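Local coordinates for F5/8 type C domain protein (Bacteroides ovatus, PDB 4ZRX), which probably hydrolyses alpha-L-fucosides in a TIM-barrel catalytic domain, and also carries an F5/8 type C domain that may bind carbohydrate, at residues Ala152-Tyr155 with Pro159-Asn162; Tyr518-Ser523 with Val550-Lys555; Asp313-Ser318 with Asp350-Thr355; Tyr8-Glu13 with Met220-Arg225. All coordinates share one frame; numbering follows the deposited sequence.

Contact 1. Residues Ala152-Tyr155 with Pro159-Asn162; sequences AECY and PRYN
A beta-alpha connection of the alpha-L-fucosidase-family TIM barrel closes on itself where the loop residues Ala152-Tyr155 fold back onto the first turn of helix 158-174, with Cys154 and Tyr155 meeting Tyr161. The loop side is a type I beta turn, closed by Tyr155 N to Ala152 O at 3.1 Å. The main aromatic contact is T-shaped: the edge of Tyr155 points at a face of Tyr161, ring centroids 4.9 Å apart and planes at 83°. Tyr155 CD1 does the touching; it lies over the centre of the Tyr161 ring, 3.7 Å from Tyr161 CZ. Both rings leave their backbones with CG anti to N (chi1 -173° for Tyr155, -175° for Tyr161), which lets the two side chains cross. The rim of Tyr161 is occupied separately, by Ala152 CB at 4.2 Å from Tyr161 CE1 and by Cys154 SG, whose place near the ring plane makes a sulfur-aromatic edge contact. The phenol ends are anchored beyond the turn: Tyr155 OH is hydrogen-bonded to Tyr199 OH and Asn188 ND2, and Tyr161 OH is hydrogen-bonded to Lys97 NZ. Each ring is therefore held both at its hydroxyl and by its neighbour. Toward the exposed margin the packing becomes purely aliphatic, the stem of Arg160 running extended past Cys154 so that Arg160 CG lies 3.7 Å from Cys154 CB.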
loop_
_atom_site.group_PDB
_atom_site.type_symbol
_atom_site.label_atom_id
_atom_site.label_comp_id
_atom_site.label_asym_id
_atom_site.label_seq_id
_atom_site.Cartn_x
_atom_site.Cartn_y
_atom_site.Cartn_z
ATOM N N ALA A 152 18.251 13.907 -19.496
ATOM C CA ALA A 152 18.102 14.264 -20.889
ATOM C C ALA A 152 18.247 15.778 -21.126
ATOM O O ALA A 152 17.496 16.591 -20.584
ATOM C CB ALA A 152 16.783 13.773 -21.446
ATOM N N GLU A 153 19.188 16.137 -22.008
ATOM C CA GLU A 153 19.438 17.533 -22.275
ATOM C C GLU A 153 18.199 18.199 -22.844
ATOM O O GLU A 153 17.977 19.372 -22.598
ATOM C CB GLU A 153 20.584 17.646 -23.275
ATOM C CG GLU A 153 20.992 19.048 -23.663
ATOM C CD GLU A 153 22.156 19.052 -24.663
ATOM O OE1 GLU A 153 22.566 17.936 -25.121
ATOM O OE2 GLU A 153 22.658 20.161 -24.996
ATOM N N CYS A 154 17.396 17.446 -23.610
ATOM C CA CYS A 154 16.265 18.046 -24.306
ATOM C C CYS A 154 15.033 18.172 -23.418
ATOM O O CYS A 154 14.037 18.722 -23.872
ATOM C CB CYS A 154 15.938 17.297 -25.603
ATOM S SG CYS A 154 15.269 15.609 -25.322
ATOM N N TYR A 155 15.086 17.662 -22.162
ATOM C CA TYR A 155 13.954 17.831 -21.234
ATOM C C TYR A 155 13.662 19.308 -21.013
ATOM O O TYR A 155 14.549 20.063 -20.640
ATOM C CB TYR A 155 14.187 17.173 -19.863
ATOM C CG TYR A 155 12.950 17.210 -18.991
ATOM C CD1 TYR A 155 11.901 16.299 -19.199
ATOM C CD2 TYR A 155 12.804 18.147 -17.978
ATOM C CE1 TYR A 155 10.775 16.312 -18.399
ATOM C CE2 TYR A 155 11.694 18.186 -17.213
ATOM C CZ TYR A 155 10.649 17.272 -17.417
ATOM O OH TYR A 155 9.516 17.338 -16.638
ATOM N N PRO A 159 8.863 20.023 -27.572
ATOM C CA PRO A 159 8.649 19.089 -28.695
ATOM C C PRO A 159 9.762 18.102 -28.883
ATOM O O PRO A 159 9.521 16.976 -29.311
ATOM C CB PRO A 159 8.554 20.022 -29.945
ATOM C CG PRO A 159 8.199 21.351 -29.386
ATOM C CD PRO A 159 8.890 21.427 -28.044
ATOM N N ARG A 160 10.972 18.511 -28.571
ATOM C CA ARG A 160 12.127 17.655 -28.741
ATOM C C ARG A 160 12.058 16.523 -27.695
ATOM O O ARG A 160 12.276 15.343 -27.991
ATOM C CB ARG A 160 13.379 18.466 -28.522
ATOM C CG ARG A 160 14.603 17.767 -29.005
ATOM C CD ARG A 160 15.732 18.744 -29.295
ATOM N NE ARG A 160 16.918 18.008 -29.750
ATOM C CZ ARG A 160 18.109 18.555 -29.981
ATOM N NH1 ARG A 160 18.319 19.851 -29.789
ATOM N NH2 ARG A 160 19.109 17.792 -30.409
ATOM N N TYR A 161 11.735 16.904 -26.480
ATOM C CA TYR A 161 11.573 15.854 -25.436
ATOM C C TYR A 161 10.379 14.952 -25.694
ATOM O O TYR A 161 10.447 13.766 -25.433
ATOM C CB TYR A 161 11.507 16.405 -24.025
ATOM C CG TYR A 161 11.461 15.262 -22.998
ATOM C CD1 TYR A 161 12.601 14.588 -22.629
ATOM C CD2 TYR A 161 10.266 14.877 -22.435
ATOM C CE1 TYR A 161 12.560 13.552 -21.711
ATOM C CE2 TYR A 161 10.210 13.835 -21.514
ATOM C CZ TYR A 161 11.344 13.193 -21.147
ATOM O OH TYR A 161 11.274 12.155 -20.237
ATOM N N ASN A 162 9.293 15.506 -26.208
ATOM C CA ASN A 162 8.152 14.681 -26.541
ATOM C C ASN A 162 8.515 13.646 -27.570
ATOM O O ASN A 162 8.174 12.486 -27.423
ATOM C CB ASN A 162 6.968 15.537 -26.962
ATOM C CG ASN A 162 6.293 16.217 -25.770
ATOM O OD1 ASN A 162 6.198 15.638 -24.682
ATOM N ND2 ASN A 162 5.757 17.390 -25.987
#

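Contact 2. Residues Tyr518-Ser523 with Val550-Lys555; sequences YQFFVS and VAFSQK
Phe520 and Phe552 meet in one half of the tight part of this contact, Phe552 CZ reaching Phe520 CE2 at 3.7 Å and Phe520 CD2 at 3.9 Å. The rings are neither stacked nor T-shaped: their planes are inclined at 33° and the centroids lie 5.8 Å apart, so one ring carbon of Phe552 makes the closest touches. With CG anti to the backbone N (chi1 -174°), Phe520 sends its ring across the gap between the strands, and the two side chains meet at about a right angle. Phe501 stacks on Phe520 and also touches Phe552, while Val532 packs against both phenylalanines, so the pair belongs to a larger apolar cluster. The other half is about as large but involves the tip of one side chain. Tyr518 and Val550 approach from opposite directions, the tyrosine OH lying 3.5 Å from Val550 CG2 and 3.7 Å from Val550 CG1; the ring is also stacked with Phe538. Loose by contrast is the corner the chain turns at Ser553 and Gln554: these residues, like Lys555, are exposed and make no contact with 518-523. No hydrogen bond joins the segments. The strands belong to different antiparallel sheets, 517-523 to one of five strands and 548-552 to one of four, and side chains alone bridge them, as in the beta sandwich of F5/8 type C domains.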
loop_
_atom_site.group_PDB
_atom_site.type_symbol
_atom_site.label_atom_id
_atom_site.label_comp_id
_atom_site.label_asym_id
_atom_site.label_seq_id
_atom_site.Cartn_x
_atom_site.Cartn_y
_atom_site.Cartn_z
ATOM N N TYR A 518 12.777 10.335 39.476
ATOM C CA TYR A 518 12.436 8.955 39.666
ATOM C C TYR A 518 13.298 8.278 40.707
ATOM O O TYR A 518 14.365 8.784 41.055
ATOM C CB TYR A 518 12.577 8.188 38.341
ATOM C CG TYR A 518 13.994 8.032 37.930
ATOM C CD1 TYR A 518 14.765 6.945 38.380
ATOM C CD2 TYR A 518 14.598 8.963 37.116
ATOM C CE1 TYR A 518 16.134 6.828 38.050
ATOM C CE2 TYR A 518 15.945 8.845 36.777
ATOM C CZ TYR A 518 16.700 7.776 37.237
ATOM O OH TYR A 518 18.027 7.674 36.876
ATOM N N GLN A 519 12.791 7.149 41.203
ATOM C CA GLN A 519 13.573 6.198 41.986
ATOM C C GLN A 519 13.258 4.829 41.416
ATOM O O GLN A 519 12.070 4.501 41.125
ATOM C CB GLN A 519 13.167 6.266 43.450
ATOM C CG GLN A 519 13.585 7.555 44.129
ATOM C CD GLN A 519 13.187 7.625 45.595
ATOM O OE1 GLN A 519 13.937 7.206 46.490
ATOM N NE2 GLN A 519 12.023 8.190 45.856
ATOM N N PHE A 520 14.299 4.067 41.166
ATOM C CA PHE A 520 14.160 2.761 40.574
ATOM C C PHE A 520 14.518 1.746 41.649
ATOM O O PHE A 520 15.477 1.963 42.426
ATOM C CB PHE A 520 15.099 2.636 39.411
ATOM C CG PHE A 520 14.935 1.370 38.650
ATOM C CD1 PHE A 520 13.890 1.229 37.719
ATOM C CD2 PHE A 520 15.827 0.331 38.814
ATOM C CE1 PHE A 520 13.746 0.050 37.009
ATOM C CE2 PHE A 520 15.693 -0.863 38.118
ATOM C CZ PHE A 520 14.668 -0.995 37.161
ATOM N N PHE A 521 13.719 0.685 41.734
ATOM C CA PHE A 521 13.853 -0.320 42.787
ATOM C C PHE A 521 13.870 -1.712 42.191
ATOM O O PHE A 521 13.247 -1.968 41.140
ATOM C CB PHE A 521 12.689 -0.252 43.775
ATOM C CG PHE A 521 12.495 1.064 44.458
ATOM C CD1 PHE A 521 11.757 2.076 43.868
ATOM C CD2 PHE A 521 12.995 1.281 45.745
ATOM C CE1 PHE A 521 11.537 3.288 44.517
ATOM C CE2 PHE A 521 12.781 2.499 46.411
ATOM C CZ PHE A 521 12.040 3.495 45.806
ATOM N N VAL A 522 14.521 -2.642 42.900
ATOM C CA VAL A 522 14.529 -4.034 42.478
ATOM C C VAL A 522 14.141 -4.954 43.652
ATOM O O VAL A 522 14.302 -4.575 44.791
ATOM C CB VAL A 522 15.879 -4.446 41.875
ATOM C CG1 VAL A 522 16.108 -3.703 40.586
ATOM C CG2 VAL A 522 17.067 -4.194 42.851
ATOM N N SER A 523 13.610 -6.129 43.329
ATOM C CA SER A 523 13.255 -7.127 44.343
ATOM C C SER A 523 13.347 -8.515 43.753
ATOM O O SER A 523 13.129 -8.729 42.535
ATOM C CB SER A 523 11.835 -6.884 44.801
ATOM O OG SER A 523 11.464 -7.809 45.800
ATOM N N VAL A 550 19.683 4.281 31.798
ATOM C CA VAL A 550 20.355 4.575 33.093
ATOM C C VAL A 550 21.286 3.433 33.346
ATOM O O VAL A 550 20.822 2.324 33.615
ATOM C CB VAL A 550 19.313 4.678 34.221
ATOM C CG1 VAL A 550 19.981 4.846 35.579
ATOM C CG2 VAL A 550 18.380 5.864 33.870
ATOM N N ALA A 551 22.587 3.705 33.217
ATOM C CA ALA A 551 23.615 2.709 33.347
ATOM C C ALA A 551 23.819 2.567 34.863
ATOM O O ALA A 551 23.992 3.566 35.566
ATOM C CB ALA A 551 24.903 3.154 32.658
ATOM N N PHE A 552 23.773 1.342 35.348
ATOM C CA PHE A 552 24.012 1.093 36.792
ATOM C C PHE A 552 25.511 1.064 37.085
ATOM O O PHE A 552 26.297 0.569 36.271
ATOM C CB PHE A 552 23.334 -0.221 37.205
ATOM C CG PHE A 552 21.822 -0.233 36.989
ATOM C CD1 PHE A 552 21.055 0.927 37.094
ATOM C CD2 PHE A 552 21.171 -1.426 36.713
ATOM C CE1 PHE A 552 19.685 0.892 36.932
ATOM C CE2 PHE A 552 19.807 -1.454 36.538
ATOM C CZ PHE A 552 19.065 -0.281 36.658
ATOM N N SER A 553 25.891 1.586 38.252
ATOM C CA SER A 553 27.271 1.445 38.776
ATOM C C SER A 553 27.693 0.001 39.041
ATOM O O SER A 553 28.866 -0.341 38.904
ATOM C CB SER A 553 27.408 2.213 40.078
ATOM O OG SER A 553 27.151 3.583 39.830
ATOM N N GLN A 554 26.728 -0.829 39.426
ATOM C CA GLN A 554 26.964 -2.226 39.773
ATOM C C GLN A 554 25.973 -3.079 39.020
ATOM O O GLN A 554 24.870 -2.620 38.691
ATOM C CB GLN A 554 26.759 -2.456 41.296
ATOM C CG GLN A 554 27.590 -1.546 42.184
ATOM C CD GLN A 554 29.071 -1.822 42.029
ATOM O OE1 GLN A 554 29.479 -2.952 41.734
ATOM N NE2 GLN A 554 29.879 -0.813 42.234
ATOM N N LYS A 555 26.358 -4.329 38.797
ATOM C CA LYS A 555 25.446 -5.336 38.275
ATOM C C LYS A 555 24.322 -5.519 39.297
ATOM O O LYS A 555 24.574 -5.599 40.487
ATOM C CB LYS A 555 26.210 -6.623 38.015
ATOM C CG LYS A 555 27.373 -6.430 36.989
ATOM C CD LYS A 555 28.073 -7.738 36.625
ATOM C CE LYS A 555 28.576 -8.455 37.850
ATOM N NZ LYS A 555 29.502 -9.541 37.453
#

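Contact 3. Residues Asp313-Ser318 with Asp350-Thr355; sequences DIYFQS and DYRQQT. With EDO (1,2-ethanediol), chain G.
Beside the Tyr315-Arg352 contact, Tyr351 O is gripped by two donors from opposite faces of its plane, Thr355 OG1 at 2.8 Å and Thr355 N at 2.9 Å. This pair of hydrogen bonds to one carbonyl oxygen lies inside helix 339-356, which packs against the end of helix 308-316 on the outside of the TIM barrel, strand 324-328 joining the two in sequence. Across the interface the touching is a CH-pi contact: Arg352 CD sits over the centre of one face of Tyr315, 3.7 Å from the ring centroid and 13° off the ring normal. The tyrosine and arginine side chains meet at about a right angle. A bend at chi3 (-47°) takes the arginine chain away from the ring beyond CD, so the guanidinium does not stack flat on it. Its NH2 is bonded to Ala87 O, and Phe348 makes a cation-pi contact with the group, while Met428 of strand 427-431 also touches Tyr315. Replacing Tyr315 by an alanine would probably open a gap under Arg352 CD and free the aliphatic stem to turn, with the guanidinium then held chiefly by its other partners. A 1,2-ethanediol, probably from the crystallisation liquor, lies against both residues. Its C2 is 3.3 Å from Tyr315 OH, and its O2 accepts a nearly straight bond from Arg352 NE at 2.8 Å, with an N-H...O angle of 168°.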
loop_
_atom_site.group_PDB
_atom_site.type_symbol
_atom_site.label_atom_id
_atom_site.label_comp_id
_atom_site.label_asym_id
_atom_site.label_seq_id
_atom_site.Cartn_x
_atom_site.Cartn_y
_atom_site.Cartn_z
ATOM N N ASP A 313 -3.016 -6.074 6.365
ATOM C CA ASP A 313 -3.859 -4.887 6.525
ATOM C C ASP A 313 -3.885 -4.082 5.255
ATOM O O ASP A 313 -4.957 -3.583 4.843
ATOM C CB ASP A 313 -3.484 -4.025 7.712
ATOM C CG ASP A 313 -3.754 -4.715 9.076
ATOM O OD1 ASP A 313 -4.621 -5.625 9.215
ATOM O OD2 ASP A 313 -3.049 -4.308 10.019
ATOM N N ILE A 314 -2.721 -3.911 4.638
ATOM C CA ILE A 314 -2.704 -3.250 3.315
ATOM C C ILE A 314 -3.599 -3.961 2.326
ATOM O O ILE A 314 -4.359 -3.300 1.616
ATOM C CB ILE A 314 -1.239 -3.096 2.783
ATOM C CG1 ILE A 314 -0.523 -2.007 3.597
ATOM C CG2 ILE A 314 -1.205 -2.717 1.312
ATOM C CD1 ILE A 314 0.967 -2.009 3.464
ATOM N N TYR A 315 -3.511 -5.269 2.198
ATOM C CA TYR A 315 -4.345 -6.039 1.299
ATOM C C TYR A 315 -5.825 -5.769 1.525
ATOM O O TYR A 315 -6.580 -5.435 0.604
ATOM C CB TYR A 315 -3.957 -7.524 1.435
ATOM C CG TYR A 315 -4.697 -8.410 0.498
ATOM C CD1 TYR A 315 -4.307 -8.567 -0.842
ATOM C CD2 TYR A 315 -5.838 -9.052 0.923
ATOM C CE1 TYR A 315 -5.011 -9.370 -1.726
ATOM C CE2 TYR A 315 -6.523 -9.916 0.047
ATOM C CZ TYR A 315 -6.119 -10.031 -1.274
ATOM O OH TYR A 315 -6.802 -10.855 -2.155
ATOM N N PHE A 316 -6.236 -5.844 2.770
ATOM C CA PHE A 316 -7.641 -5.567 3.102
ATOM C C PHE A 316 -8.076 -4.143 2.853
ATOM O O PHE A 316 -9.235 -3.927 2.600
ATOM C CB PHE A 316 -7.969 -6.057 4.520
ATOM C CG PHE A 316 -8.000 -7.570 4.622
ATOM C CD1 PHE A 316 -9.026 -8.275 4.025
ATOM C CD2 PHE A 316 -7.057 -8.259 5.339
ATOM C CE1 PHE A 316 -9.063 -9.634 4.065
ATOM C CE2 PHE A 316 -7.086 -9.618 5.400
ATOM C CZ PHE A 316 -8.085 -10.315 4.792
ATOM N N GLN A 317 -7.149 -3.191 2.896
ATOM C CA GLN A 317 -7.437 -1.822 2.629
ATOM C C GLN A 317 -7.116 -1.375 1.195
ATOM O O GLN A 317 -7.088 -0.179 0.910
ATOM C CB GLN A 317 -6.666 -0.935 3.604
ATOM C CG GLN A 317 -7.071 -1.120 5.106
ATOM C CD GLN A 317 -6.006 -0.411 5.979
ATOM O OE1 GLN A 317 -4.880 -0.877 6.101
ATOM N NE2 GLN A 317 -6.287 0.718 6.377
ATOM N N SER A 318 -6.843 -2.339 0.339
ATOM C CA SER A 318 -6.610 -2.105 -1.064
ATOM C C SER A 318 -7.514 -2.998 -1.881
ATOM O O SER A 318 -8.562 -2.541 -2.343
ATOM C CB SER A 318 -5.137 -2.250 -1.440
ATOM O OG SER A 318 -4.579 -3.479 -1.019
ATOM N N ASP A 350 1.124 -17.382 1.748
ATOM C CA ASP A 350 0.571 -18.498 2.507
ATOM C C ASP A 350 -0.628 -18.024 3.334
ATOM O O ASP A 350 -1.646 -18.719 3.433
ATOM C CB ASP A 350 1.618 -19.095 3.447
ATOM C CG ASP A 350 2.689 -19.888 2.735
ATOM O OD1 ASP A 350 2.588 -20.207 1.543
ATOM O OD2 ASP A 350 3.688 -20.186 3.418
ATOM N N TYR A 351 -0.543 -16.821 3.906
ATOM C CA TYR A 351 -1.663 -16.273 4.679
ATOM C C TYR A 351 -2.922 -16.054 3.821
ATOM O O TYR A 351 -4.020 -16.431 4.223
ATOM C CB TYR A 351 -1.248 -14.997 5.368
ATOM C CG TYR A 351 -2.340 -14.438 6.211
ATOM C CD1 TYR A 351 -2.654 -15.019 7.404
ATOM C CD2 TYR A 351 -3.111 -13.361 5.776
ATOM C CE1 TYR A 351 -3.719 -14.539 8.169
ATOM C CE2 TYR A 351 -4.147 -12.873 6.530
ATOM C CZ TYR A 351 -4.461 -13.471 7.719
ATOM O OH TYR A 351 -5.534 -13.002 8.520
ATOM N N ARG A 352 -2.754 -15.449 2.673
ATOM C CA ARG A 352 -3.891 -15.266 1.745
ATOM C C ARG A 352 -4.446 -16.618 1.309
ATOM O O ARG A 352 -5.655 -16.776 1.246
ATOM C CB ARG A 352 -3.490 -14.464 0.570
ATOM C CG ARG A 352 -3.048 -13.033 0.937
ATOM C CD ARG A 352 -3.096 -12.115 -0.239
ATOM N NE ARG A 352 -2.463 -12.736 -1.409
ATOM C CZ ARG A 352 -1.178 -12.845 -1.635
ATOM N NH1 ARG A 352 -0.305 -12.187 -0.895
ATOM N NH2 ARG A 352 -0.780 -13.541 -2.693
ATOM N N GLN A 353 -3.573 -17.555 0.968
ATOM C CA GLN A 353 -4.054 -18.857 0.520
ATOM C C GLN A 353 -4.908 -19.527 1.608
ATOM O O GLN A 353 -5.970 -20.065 1.323
ATOM C CB GLN A 353 -2.911 -19.801 0.073
ATOM C CG GLN A 353 -3.429 -21.170 -0.599
ATOM C CD GLN A 353 -3.926 -22.307 0.350
ATOM O OE1 GLN A 353 -4.789 -23.143 -0.034
ATOM N NE2 GLN A 353 -3.406 -22.364 1.566
ATOM N N GLN A 354 -4.416 -19.529 2.843
ATOM C CA GLN A 354 -5.108 -20.143 3.972
ATOM C C GLN A 354 -6.437 -19.432 4.226
ATOM O O GLN A 354 -7.463 -20.069 4.484
ATOM C CB GLN A 354 -4.229 -20.070 5.238
ATOM C CG GLN A 354 -2.989 -20.955 5.180
ATOM C CD GLN A 354 -1.779 -20.488 6.049
ATOM O OE1 GLN A 354 -1.866 -19.556 6.872
ATOM N NE2 GLN A 354 -0.629 -21.117 5.817
ATOM N N THR A 355 -6.405 -18.105 4.149
ATOM C CA THR A 355 -7.549 -17.305 4.431
ATOM C C THR A 355 -8.685 -17.556 3.405
ATOM O O THR A 355 -9.858 -17.731 3.793
ATOM C CB THR A 355 -7.184 -15.795 4.398
ATOM O OG1 THR A 355 -6.327 -15.499 5.479
ATOM C CG2 THR A 355 -8.422 -14.918 4.536
HETATM C C1 EDO G . -5.773 -15.322 -2.724
HETATM O O1 EDO G . -4.667 -16.078 -2.215
HETATM C C2 EDO G . -5.437 -13.840 -2.572
HETATM O O2 EDO G . -4.311 -13.442 -3.363
#

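Contact 4. Residues Tyr8-Glu13 with Met220-Arg225; sequences YVKHVE and MGDDVR
The carboxylates of Asp222 and Asp223 are both met from above their planes by Lys10 NZ, which lies 56° out of the first and 48° out of the second. In each case OD1 takes the bond: Lys10 NZ is 2.8 Å from Asp222 OD1 and 2.7 Å from Asp223 OD1, two salt bridges that share one ammonium. The approach involves the methylene next to it as well, Lys10 CE lying 3.2 Å from Asp222 OD1. The second oxygens are bound elsewhere, Asp222 OD2 by Tyr249 OH and Asp223 OD2 by Met217 N, which restrains both carboxylates from turning. A water completes a small ring on one side, accepting from Lys10 NZ at 3.0 Å and donating to Asp222 OD2 at 3.1 Å. The network ties the N-terminal strands to the TIM barrel: Lys10 occupies the break between strand 8-9 and strand 11-13, the latter antiparallel to strand 279-290, whereas the two aspartates follow barrel strand 216-219. The distance is covered by a fully extended lysine, CG anti to the backbone N (chi1 -165°), whose chain meets both aspartate side chains at about a right angle. A methionine in place of Lys10 would probably leave the two buried OD1 atoms without their shared countercharge and the water without its donor. Tyr205 of helix 201-211 packs on both aspartates, and Asp223 O accepts from Gln36 NE2.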
loop_
_atom_site.group_PDB
_atom_site.type_symbol
_atom_site.label_atom_id
_atom_site.label_comp_id
_atom_site.label_asym_id
_atom_site.label_seq_id
_atom_site.Cartn_x
_atom_site.Cartn_y
_atom_site.Cartn_z
ATOM N N TYR A 8 -22.327 3.774 -20.859
ATOM C CA TYR A 8 -21.315 4.684 -21.364
ATOM C C TYR A 8 -19.961 4.119 -21.044
ATOM O O TYR A 8 -19.626 3.946 -19.850
ATOM C CB TYR A 8 -21.441 6.030 -20.656
ATOM C CG TYR A 8 -22.830 6.543 -20.722
ATOM C CD1 TYR A 8 -23.356 6.986 -21.955
ATOM C CD2 TYR A 8 -23.654 6.577 -19.608
ATOM C CE1 TYR A 8 -24.645 7.476 -22.034
ATOM C CE2 TYR A 8 -24.973 7.059 -19.716
ATOM C CZ TYR A 8 -25.443 7.509 -20.917
ATOM O OH TYR A 8 -26.759 7.942 -20.982
ATOM N N VAL A 9 -19.162 3.799 -22.047
ATOM C CA VAL A 9 -17.840 3.222 -21.802
ATOM C C VAL A 9 -16.853 4.340 -21.463
ATOM O O VAL A 9 -16.600 5.201 -22.282
ATOM C CB VAL A 9 -17.338 2.351 -22.991
ATOM C CG1 VAL A 9 -16.008 1.779 -22.718
ATOM C CG2 VAL A 9 -18.311 1.220 -23.292
ATOM N N LYS A 10 -16.302 4.295 -20.224
ATOM C CA LYS A 10 -15.143 5.105 -19.754
ATOM C C LYS A 10 -15.386 6.558 -19.459
ATOM O O LYS A 10 -14.768 7.114 -18.536
ATOM C CB LYS A 10 -13.916 4.925 -20.673
ATOM C CG LYS A 10 -12.618 5.422 -20.095
ATOM C CD LYS A 10 -11.461 5.063 -21.043
ATOM C CE LYS A 10 -10.180 5.842 -20.744
ATOM N NZ LYS A 10 -9.072 5.366 -21.639
ATOM N N HIS A 11 -16.282 7.190 -20.220
ATOM C CA HIS A 11 -16.609 8.604 -20.032
ATOM C C HIS A 11 -18.049 8.870 -20.362
ATOM O O HIS A 11 -18.595 8.235 -21.274
ATOM C CB HIS A 11 -15.648 9.422 -20.908
ATOM C CG HIS A 11 -15.906 10.883 -20.919
ATOM N ND1 HIS A 11 -16.231 11.549 -22.080
ATOM C CD2 HIS A 11 -15.864 11.821 -19.945
ATOM C CE1 HIS A 11 -16.380 12.836 -21.814
ATOM N NE2 HIS A 11 -16.158 13.030 -20.531
ATOM N N VAL A 12 -18.667 9.750 -19.592
ATOM C CA VAL A 12 -19.962 10.278 -19.941
ATOM C C VAL A 12 -19.990 11.768 -19.651
ATOM O O VAL A 12 -19.484 12.210 -18.652
ATOM C CB VAL A 12 -21.108 9.533 -19.178
ATOM C CG1 VAL A 12 -20.996 9.660 -17.625
ATOM C CG2 VAL A 12 -22.457 10.031 -19.625
ATOM N N GLU A 13 -20.596 12.533 -20.569
ATOM C CA GLU A 13 -20.806 13.970 -20.422
ATOM C C GLU A 13 -22.266 14.197 -20.028
ATOM O O GLU A 13 -23.155 13.679 -20.696
ATOM C CB GLU A 13 -20.534 14.667 -21.770
ATOM C CG GLU A 13 -19.080 14.610 -22.204
ATOM C CD GLU A 13 -18.846 13.940 -23.574
ATOM O OE1 GLU A 13 -19.506 12.917 -23.912
ATOM O OE2 GLU A 13 -17.945 14.411 -24.289
HETATM N N MSE A 220 -0.528 9.391 -14.843
HETATM C CA MSE A 220 -0.722 10.459 -15.849
HETATM C C MSE A 220 -1.241 9.703 -17.057
HETATM O O MSE A 220 -0.523 9.363 -18.008
HETATM C CB MSE A 220 0.567 11.234 -16.148
HETATM C CG MSE A 220 1.123 11.996 -15.009
HETATM SE SE MSE A 220 -0.127 13.246 -14.194
HETATM C CE MSE A 220 -0.358 14.373 -15.693
ATOM N N GLY A 221 -2.507 9.355 -16.937
ATOM C CA GLY A 221 -3.219 8.493 -17.880
ATOM C C GLY A 221 -4.704 8.609 -17.548
ATOM O O GLY A 221 -5.061 9.080 -16.481
ATOM N N ASP A 222 -5.593 8.189 -18.441
ATOM C CA ASP A 222 -7.014 8.166 -18.093
ATOM C C ASP A 222 -7.559 6.769 -17.897
ATOM O O ASP A 222 -8.785 6.616 -17.683
ATOM C CB ASP A 222 -7.874 8.916 -19.148
ATOM C CG ASP A 222 -7.786 8.340 -20.519
ATOM O OD1 ASP A 222 -7.247 7.236 -20.761
ATOM O OD2 ASP A 222 -8.373 9.073 -21.415
ATOM N N ASP A 223 -6.685 5.740 -17.867
ATOM C CA ASP A 223 -7.157 4.374 -17.592
ATOM C C ASP A 223 -7.138 4.013 -16.105
ATOM O O ASP A 223 -8.031 3.275 -15.671
ATOM C CB ASP A 223 -6.388 3.306 -18.373
ATOM C CG ASP A 223 -6.674 3.318 -19.849
ATOM O OD1 ASP A 223 -7.890 3.360 -20.177
ATOM O OD2 ASP A 223 -5.693 3.209 -20.621
ATOM N N VAL A 224 -6.101 4.447 -15.396
ATOM C CA VAL A 224 -5.865 4.028 -14.003
ATOM C C VAL A 224 -5.436 5.246 -13.191
ATOM O O VAL A 224 -4.555 5.993 -13.605
ATOM C CB VAL A 224 -4.796 2.954 -13.955
ATOM C CG1 VAL A 224 -4.305 2.613 -12.533
ATOM C CG2 VAL A 224 -5.230 1.639 -14.620
ATOM N N ARG A 225 -6.079 5.411 -12.032
ATOM C CA ARG A 225 -5.937 6.576 -11.176
ATOM C C ARG A 225 -5.068 6.201 -9.972
ATOM O O ARG A 225 -5.326 5.206 -9.289
ATOM C CB ARG A 225 -7.333 7.032 -10.713
ATOM C CG ARG A 225 -7.395 7.980 -9.552
ATOM C CD ARG A 225 -8.778 8.468 -9.302
ATOM N NE ARG A 225 -9.710 7.401 -9.011
ATOM C CZ ARG A 225 -10.058 6.944 -7.816
ATOM N NH1 ARG A 225 -9.520 7.411 -6.692
ATOM N NH2 ARG A 225 -10.942 5.976 -7.752
HETATM O O HOH W 1 -9.980 7.537 -23.576
#

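Contacts 1, 3 and 4 belong to the fucosidase-family barrel and its N-terminal strands, whereas contact 2 lies in the separate F5/8 type C sandwich, its centre about 66 Å from the centres of contacts 1 and 4. Contacts 1 and 4 are mostly buried, contacts 2 and 3 only partly. None share helices or strands. Chemistry follows position: a local turn-to-helix fold is held by a T-shaped tyrosine pair with a sulfur at its rim, the two sheets of the sandwich by aromatic and aliphatic side chains without a hydrogen bond between the segments, the helix pair by an arginine stem on a ring, and the long-range tie of the N-terminus by charge. Contact 4 comes within about 10 Å of contacts 1 and 3, nearest atoms, touching neither.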